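Local coordinates for alpha-1,2-Mannosidase (Trichoderma reesei, PDB 1HCU), which probably trims alpha-1,2-linked mannose residues from high-mannose N-glycans, as a calcium-dependent glycosidase of glycosyl hydrolase family 47, at residues V146-P157 with R167-I178. Sequence-based numbering, arbitrary orientation.
Sequences VAFTTPSGVPDP and RSGASSNNVAEI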
ATOM      1  N   VAL A 146       8.107 -21.232  -5.587  1.00 12.85           N
ATOM      2  CA  VAL A 146       9.438 -21.803  -5.337  1.00 12.77           C
ATOM      3  C   VAL A 146      10.111 -21.036  -4.191  1.00 13.80           C
ATOM      4  O   VAL A 146      11.056 -21.521  -3.563  1.00 16.08           O
ATOM      5  CB  VAL A 146      10.344 -21.754  -6.621  1.00 11.49           C
ATOM      6  CG1 VAL A 146      10.862 -20.334  -6.879  1.00  8.19           C
ATOM      7  CG2 VAL A 146      11.494 -22.738  -6.484  1.00  8.44           C
ATOM      8  N   ALA A 147       9.598 -19.842  -3.919  1.00 12.17           N
ATOM      9  CA  ALA A 147      10.102 -18.986  -2.855  1.00 11.58           C
ATOM     10  C   ALA A 147       9.970 -19.648  -1.482  1.00 12.80           C
ATOM     11  O   ALA A 147      10.766 -19.386  -0.574  1.00 12.13           O
ATOM     12  CB  ALA A 147       9.339 -17.664  -2.859  1.00  8.57           C
ATOM     13  N   PHE A 148       8.960 -20.502  -1.332  1.00 11.57           N
ATOM     14  CA  PHE A 148       8.729 -21.181  -0.067  1.00 11.87           C
ATOM     15  C   PHE A 148       9.495 -22.479   0.116  1.00 14.00           C
ATOM     16  O   PHE A 148       9.271 -23.186   1.105  1.00 17.54           O
ATOM     17  CB  PHE A 148       7.243 -21.471   0.123  1.00 11.52           C
ATOM     18  CG  PHE A 148       6.378 -20.251   0.066  1.00 12.78           C
ATOM     19  CD1 PHE A 148       5.850 -19.813  -1.145  1.00 10.82           C
ATOM     20  CD2 PHE A 148       6.099 -19.531   1.221  1.00 11.55           C
ATOM     21  CE1 PHE A 148       5.057 -18.682  -1.201  1.00  9.92           C
ATOM     22  CE2 PHE A 148       5.307 -18.396   1.175  1.00 11.94           C
ATOM     23  CZ  PHE A 148       4.784 -17.971  -0.042  1.00 12.16           C
ATOM     24  N   THR A 149      10.391 -22.801  -0.815  1.00 14.25           N
ATOM     25  CA  THR A 149      11.162 -24.041  -0.712  1.00 13.72           C
ATOM     26  C   THR A 149      12.405 -23.889   0.164  1.00 15.06           C
ATOM     27  O   THR A 149      13.467 -24.444  -0.135  1.00 16.59           O
ATOM     28  CB  THR A 149      11.595 -24.592  -2.109  1.00 12.86           C
ATOM     29  OG1 THR A 149      12.349 -23.601  -2.820  1.00 12.11           O
ATOM     30  CG2 THR A 149      10.382 -25.013  -2.922  1.00  9.66           C
ATOM     31  N   THR A 150      12.273 -23.121   1.239  1.00 13.81           N
ATOM     32  CA  THR A 150      13.372 -22.922   2.174  1.00 12.52           C
ATOM     33  C   THR A 150      13.209 -23.983   3.266  1.00 12.98           C
ATOM     34  O   THR A 150      12.146 -24.569   3.408  1.00 12.69           O
ATOM     35  CB  THR A 150      13.299 -21.542   2.838  1.00 12.97           C
ATOM     36  OG1 THR A 150      12.035 -21.406   3.503  1.00 11.29           O
ATOM     37  CG2 THR A 150      13.451 -20.437   1.801  1.00 11.91           C
ATOM     38  N   PRO A 151      14.265 -24.226   4.057  1.00 13.78           N
ATOM     39  CA  PRO A 151      14.214 -25.224   5.133  1.00 14.23           C
ATOM     40  C   PRO A 151      13.097 -24.974   6.150  1.00 14.57           C
ATOM     41  O   PRO A 151      12.487 -25.923   6.651  1.00 14.69           O
ATOM     42  CB  PRO A 151      15.607 -25.121   5.765  1.00 13.76           C
ATOM     43  CG  PRO A 151      16.467 -24.721   4.613  1.00 14.22           C
ATOM     44  CD  PRO A 151      15.623 -23.663   3.928  1.00 12.08           C
ATOM     45  N   SER A 152      12.828 -23.702   6.445  1.00 12.63           N
ATOM     46  CA  SER A 152      11.790 -23.337   7.418  1.00 13.35           C
ATOM     47  C   SER A 152      10.413 -23.109   6.799  1.00 13.08           C
ATOM     48  O   SER A 152       9.386 -23.295   7.450  1.00 13.04           O
ATOM     49  CB  SER A 152      12.176 -22.052   8.155  1.00 13.40           C
ATOM     50  OG  SER A 152      12.152 -20.946   7.270  1.00  9.21           O
ATOM     51  N   GLY A 153      10.398 -22.687   5.545  1.00 12.25           N
ATOM     52  CA  GLY A 153       9.141 -22.400   4.897  1.00 10.65           C
ATOM     53  C   GLY A 153       9.007 -20.893   4.763  1.00 13.09           C
ATOM     54  O   GLY A 153       8.109 -20.408   4.074  1.00 14.02           O
ATOM     55  N   VAL A 154       9.889 -20.147   5.430  1.00 10.10           N
ATOM     56  CA  VAL A 154       9.871 -18.690   5.338  1.00  9.75           C
ATOM     57  C   VAL A 154      10.290 -18.408   3.905  1.00 11.78           C
ATOM     58  O   VAL A 154      11.366 -18.838   3.465  1.00 14.28           O
ATOM     59  CB  VAL A 154      10.890 -18.014   6.306  1.00  9.05           C
ATOM     60  CG1 VAL A 154      10.935 -16.502   6.060  1.00  5.05           C
ATOM     61  CG2 VAL A 154      10.511 -18.296   7.747  1.00  5.25           C
ATOM     62  N   PRO A 155       9.455 -17.681   3.155  1.00 11.12           N
ATOM     63  CA  PRO A 155       9.755 -17.358   1.757  1.00 11.66           C
ATOM     64  C   PRO A 155      11.066 -16.619   1.514  1.00 10.44           C
ATOM     65  O   PRO A 155      11.481 -15.778   2.310  1.00 11.09           O
ATOM     66  CB  PRO A 155       8.547 -16.526   1.331  1.00 10.35           C
ATOM     67  CG  PRO A 155       8.198 -15.816   2.603  1.00 11.67           C
ATOM     68  CD  PRO A 155       8.274 -16.933   3.616  1.00 11.73           C
ATOM     69  N   ASP A 156      11.712 -16.960   0.406  1.00 10.04           N
ATOM     70  CA  ASP A 156      12.945 -16.323  -0.029  1.00 10.70           C
ATOM     71  C   ASP A 156      12.370 -15.109  -0.761  1.00 10.69           C
ATOM     72  O   ASP A 156      11.438 -15.254  -1.540  1.00 11.19           O
ATOM     73  CB  ASP A 156      13.668 -17.252  -1.006  1.00 13.85           C
ATOM     74  CG  ASP A 156      14.987 -16.694  -1.496  1.00 15.30           C
ATOM     75  OD1 ASP A 156      15.979 -17.455  -1.462  1.00 15.17           O
ATOM     76  OD2 ASP A 156      15.036 -15.518  -1.927  1.00 17.70           O
ATOM     77  N   PRO A 157      12.908 -13.903  -0.513  1.00 10.44           N
ATOM     78  CA  PRO A 157      12.444 -12.657  -1.141  1.00  9.84           C
ATOM     79  C   PRO A 157      12.595 -12.543  -2.662  1.00 12.45           C
ATOM     80  O   PRO A 157      11.856 -11.799  -3.314  1.00 11.65           O
ATOM     81  CB  PRO A 157      13.255 -11.589  -0.412  1.00  8.65           C
ATOM     82  CG  PRO A 157      14.559 -12.281  -0.164  1.00  8.84           C
ATOM     83  CD  PRO A 157      14.109 -13.660   0.311  1.00  9.40           C
ATOM     84  N   ARG A 167      14.971 -20.395  -6.497  1.00 20.36           N
ATOM     85  CA  ARG A 167      15.027 -19.515  -5.329  1.00 19.83           C
ATOM     86  C   ARG A 167      16.336 -18.757  -5.440  1.00 20.70           C
ATOM     87  O   ARG A 167      17.289 -19.268  -6.031  1.00 23.42           O
ATOM     88  CB  ARG A 167      15.127 -20.358  -4.064  1.00 20.11           C
ATOM     89  CG  ARG A 167      14.116 -20.118  -3.001  1.00 21.99           C
ATOM     90  CD  ARG A 167      14.454 -21.026  -1.842  1.00 22.45           C
ATOM     91  NE  ARG A 167      15.671 -20.575  -1.175  1.00 29.00           N
ATOM     92  CZ  ARG A 167      16.394 -21.324  -0.353  1.00 29.66           C
ATOM     93  NH1 ARG A 167      16.025 -22.572  -0.101  1.00 31.60           N
ATOM     94  NH2 ARG A 167      17.473 -20.821   0.226  1.00 32.03           N
ATOM     95  N   SER A 168      16.415 -17.570  -4.850  1.00 18.88           N
ATOM     96  CA  SER A 168      17.662 -16.815  -4.899  1.00 18.02           C
ATOM     97  C   SER A 168      18.638 -17.423  -3.881  1.00 18.62           C
ATOM     98  O   SER A 168      19.854 -17.337  -4.041  1.00 18.11           O
ATOM     99  CB  SER A 168      17.420 -15.341  -4.561  1.00 17.21           C
ATOM    100  OG  SER A 168      17.274 -15.164  -3.164  1.00 16.43           O
ATOM    101  N   GLY A 169      18.096 -18.036  -2.834  1.00 17.85           N
ATOM    102  CA  GLY A 169      18.937 -18.642  -1.818  1.00 18.05           C
ATOM    103  C   GLY A 169      19.287 -17.706  -0.674  1.00 19.03           C
ATOM    104  O   GLY A 169      20.228 -17.965   0.076  1.00 17.88           O
ATOM    105  N   ALA A 170      18.544 -16.612  -0.532  1.00 18.97           N
ATOM    106  CA  ALA A 170      18.813 -15.667   0.552  1.00 18.39           C
ATOM    107  C   ALA A 170      18.693 -16.409   1.876  1.00 18.30           C
ATOM    108  O   ALA A 170      17.988 -17.417   1.965  1.00 17.26           O
ATOM    109  CB  ALA A 170      17.822 -14.508   0.505  1.00 19.16           C
ATOM    110  N   SER A 171      19.372 -15.907   2.901  1.00 17.56           N
ATOM    111  CA  SER A 171      19.338 -16.538   4.216  1.00 19.77           C
ATOM    112  C   SER A 171      18.358 -15.874   5.187  1.00 20.08           C
ATOM    113  O   SER A 171      18.162 -16.360   6.303  1.00 21.07           O
ATOM    114  CB  SER A 171      20.738 -16.540   4.826  1.00 18.75           C
ATOM    115  OG  SER A 171      21.241 -15.222   4.921  1.00 20.81           O
ATOM    116  N   SER A 172      17.749 -14.768   4.763  1.00 18.94           N
ATOM    117  CA  SER A 172      16.779 -14.056   5.594  1.00 18.94           C
ATOM    118  C   SER A 172      15.911 -13.137   4.748  1.00 18.16           C
ATOM    119  O   SER A 172      16.226 -12.862   3.592  1.00 18.44           O
ATOM    120  CB  SER A 172      17.480 -13.222   6.672  1.00 20.17           C
ATOM    121  OG  SER A 172      18.129 -12.103   6.101  1.00 23.64           O
ATOM    122  N   ASN A 173      14.828 -12.653   5.346  1.00 17.30           N
ATOM    123  CA  ASN A 173      13.884 -11.773   4.675  1.00 15.12           C
ATOM    124  C   ASN A 173      13.310 -10.850   5.761  1.00 16.42           C
ATOM    125  O   ASN A 173      13.533 -11.090   6.960  1.00 16.59           O
ATOM    126  CB  ASN A 173      12.775 -12.637   4.055  1.00 14.41           C
ATOM    127  CG  ASN A 173      12.010 -11.929   2.939  1.00 14.28           C
ATOM    128  OD1 ASN A 173      12.219 -10.745   2.659  1.00 13.88           O
ATOM    129  ND2 ASN A 173      11.111 -12.664   2.298  1.00 12.05           N
ATOM    130  N   ASN A 174      12.596  -9.795   5.353  1.00 14.64           N
ATOM    131  CA  ASN A 174      11.984  -8.881   6.318  1.00 13.81           C
ATOM    132  C   ASN A 174      10.513  -9.247   6.523  1.00 12.97           C
ATOM    133  O   ASN A 174       9.897  -9.869   5.655  1.00 12.34           O
ATOM    134  CB  ASN A 174      12.122  -7.401   5.882  1.00 14.12           C
ATOM    135  CG  ASN A 174      11.508  -7.106   4.512  1.00 14.82           C
ATOM    136  OD1 ASN A 174      12.188  -7.177   3.482  1.00 15.65           O
ATOM    137  ND2 ASN A 174      10.228  -6.769   4.498  1.00 12.27           N
ATOM    138  N   VAL A 175       9.963  -8.867   7.675  1.00 11.87           N
ATOM    139  CA  VAL A 175       8.583  -9.180   8.013  1.00 11.21           C
ATOM    140  C   VAL A 175       7.557  -8.606   7.046  1.00 13.54           C
ATOM    141  O   VAL A 175       6.533  -9.237   6.786  1.00 14.43           O
ATOM    142  CB  VAL A 175       8.230  -8.732   9.469  1.00 10.70           C
ATOM    143  CG1 VAL A 175       9.119  -9.472  10.459  1.00  8.93           C
ATOM    144  CG2 VAL A 175       8.386  -7.227   9.628  1.00 11.21           C
ATOM    145  N   ALA A 176       7.806  -7.423   6.500  1.00 13.26           N
ATOM    146  CA  ALA A 176       6.839  -6.875   5.557  1.00 14.27           C
ATOM    147  C   ALA A 176       6.703  -7.786   4.334  1.00 13.83           C
ATOM    148  O   ALA A 176       5.593  -8.131   3.943  1.00 15.89           O
ATOM    149  CB  ALA A 176       7.238  -5.466   5.126  1.00 11.61           C
ATOM    150  N   GLU A 177       7.821  -8.191   3.740  1.00 13.53           N
ATOM    151  CA  GLU A 177       7.768  -9.034   2.544  1.00 14.59           C
ATOM    152  C   GLU A 177       7.295 -10.463   2.813  1.00 14.04           C
ATOM    153  O   GLU A 177       6.723 -11.111   1.941  1.00 12.53           O
ATOM    154  CB  GLU A 177       9.134  -9.027   1.843  1.00 16.29           C
ATOM    155  CG  GLU A 177       9.607  -7.599   1.549  1.00 20.34           C
ATOM    156  CD  GLU A 177      10.738  -7.513   0.542  1.00 21.86           C
ATOM    157  OE1 GLU A 177      11.522  -6.547   0.624  1.00 21.26           O
ATOM    158  OE2 GLU A 177      10.837  -8.396  -0.339  1.00 24.77           O
ATOM    159  N   ILE A 178       7.527 -10.942   4.030  1.00 13.54           N
ATOM    160  CA  ILE A 178       7.097 -12.271   4.424  1.00 12.40           C
ATOM    161  C   ILE A 178       5.612 -12.241   4.778  1.00 13.32           C
ATOM    162  O   ILE A 178       4.855 -13.137   4.410  1.00 13.42           O
ATOM    163  CB  ILE A 178       7.843 -12.752   5.679  1.00 13.25           C
ATOM    164  CG1 ILE A 178       9.328 -12.951   5.373  1.00 12.41           C
ATOM    165  CG2 ILE A 178       7.201 -14.033   6.196  1.00 12.28           C
ATOM    166  CD1 ILE A 178      10.160 -13.263   6.603  1.00  9.85           C
TER
HETATM  167  O   HOH W   1      16.039 -25.347   0.933  1.00 28.67           O
HETATM  168  O   HOH W   2       9.839 -10.372  -1.572  1.00 11.60           O
HETATM  169  O   HOH W   3      12.956  -8.540  -3.069  1.00 27.79           O
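Asp156 and Ala170 bring their CA atoms within 5.9 Å, and the loop 146-157, which follows helix 127-144, lies against the turn 168-170, strand 172-174 and Glu177 and Ile178 of helix 175-178 in the (alpha/alpha)7 barrel fold of family 47. Ser168 OG accepts from Ala170 N, making that turn an ST turn, and the Asp156 carboxylate is set into it. With CG anti to the backbone N (chi1 -179°), the carboxylate reaches three donors through OD1: Gly169 N at 2.6 Å on the syn side, Ala170 N from above the carboxylate plane, and Arg167 NE on the anti side. The last is a salt bridge, its N-H...O angle of 160° straighter than those of the two amides. OD2 receives Ser168 OG through its syn lone pair and also binds Thr158 N, so both oxygens of this buried acid are satisfied. With an alanine here, all five donors are likely to lose their acceptor and Arg167 its charged mate. The Arg167 chain bends at chi3 (71°), bringing NH1 to Thr149 O at 3.2 Å, above that carbonyl's plane, while the Thr150 methyl CG2 lies over one guanidinium face. Asn173 ND2 donates to Pro155 O, and Asn173 OD1 lies 3.3 Å from Pro157 CB, their side chains running in opposite directions. Val154 CG1 meets Ile178 CD1 at 3.4 Å, both side chains also touching Val226 of strand 225-227, the antiparallel partner of strand 172-174. Glu177, about 6 Å by side chain from the predicted proton donor Glu100, touches Pro157; a water donates to Pro157 O and, at 2.5 Å, to Glu177 OE2.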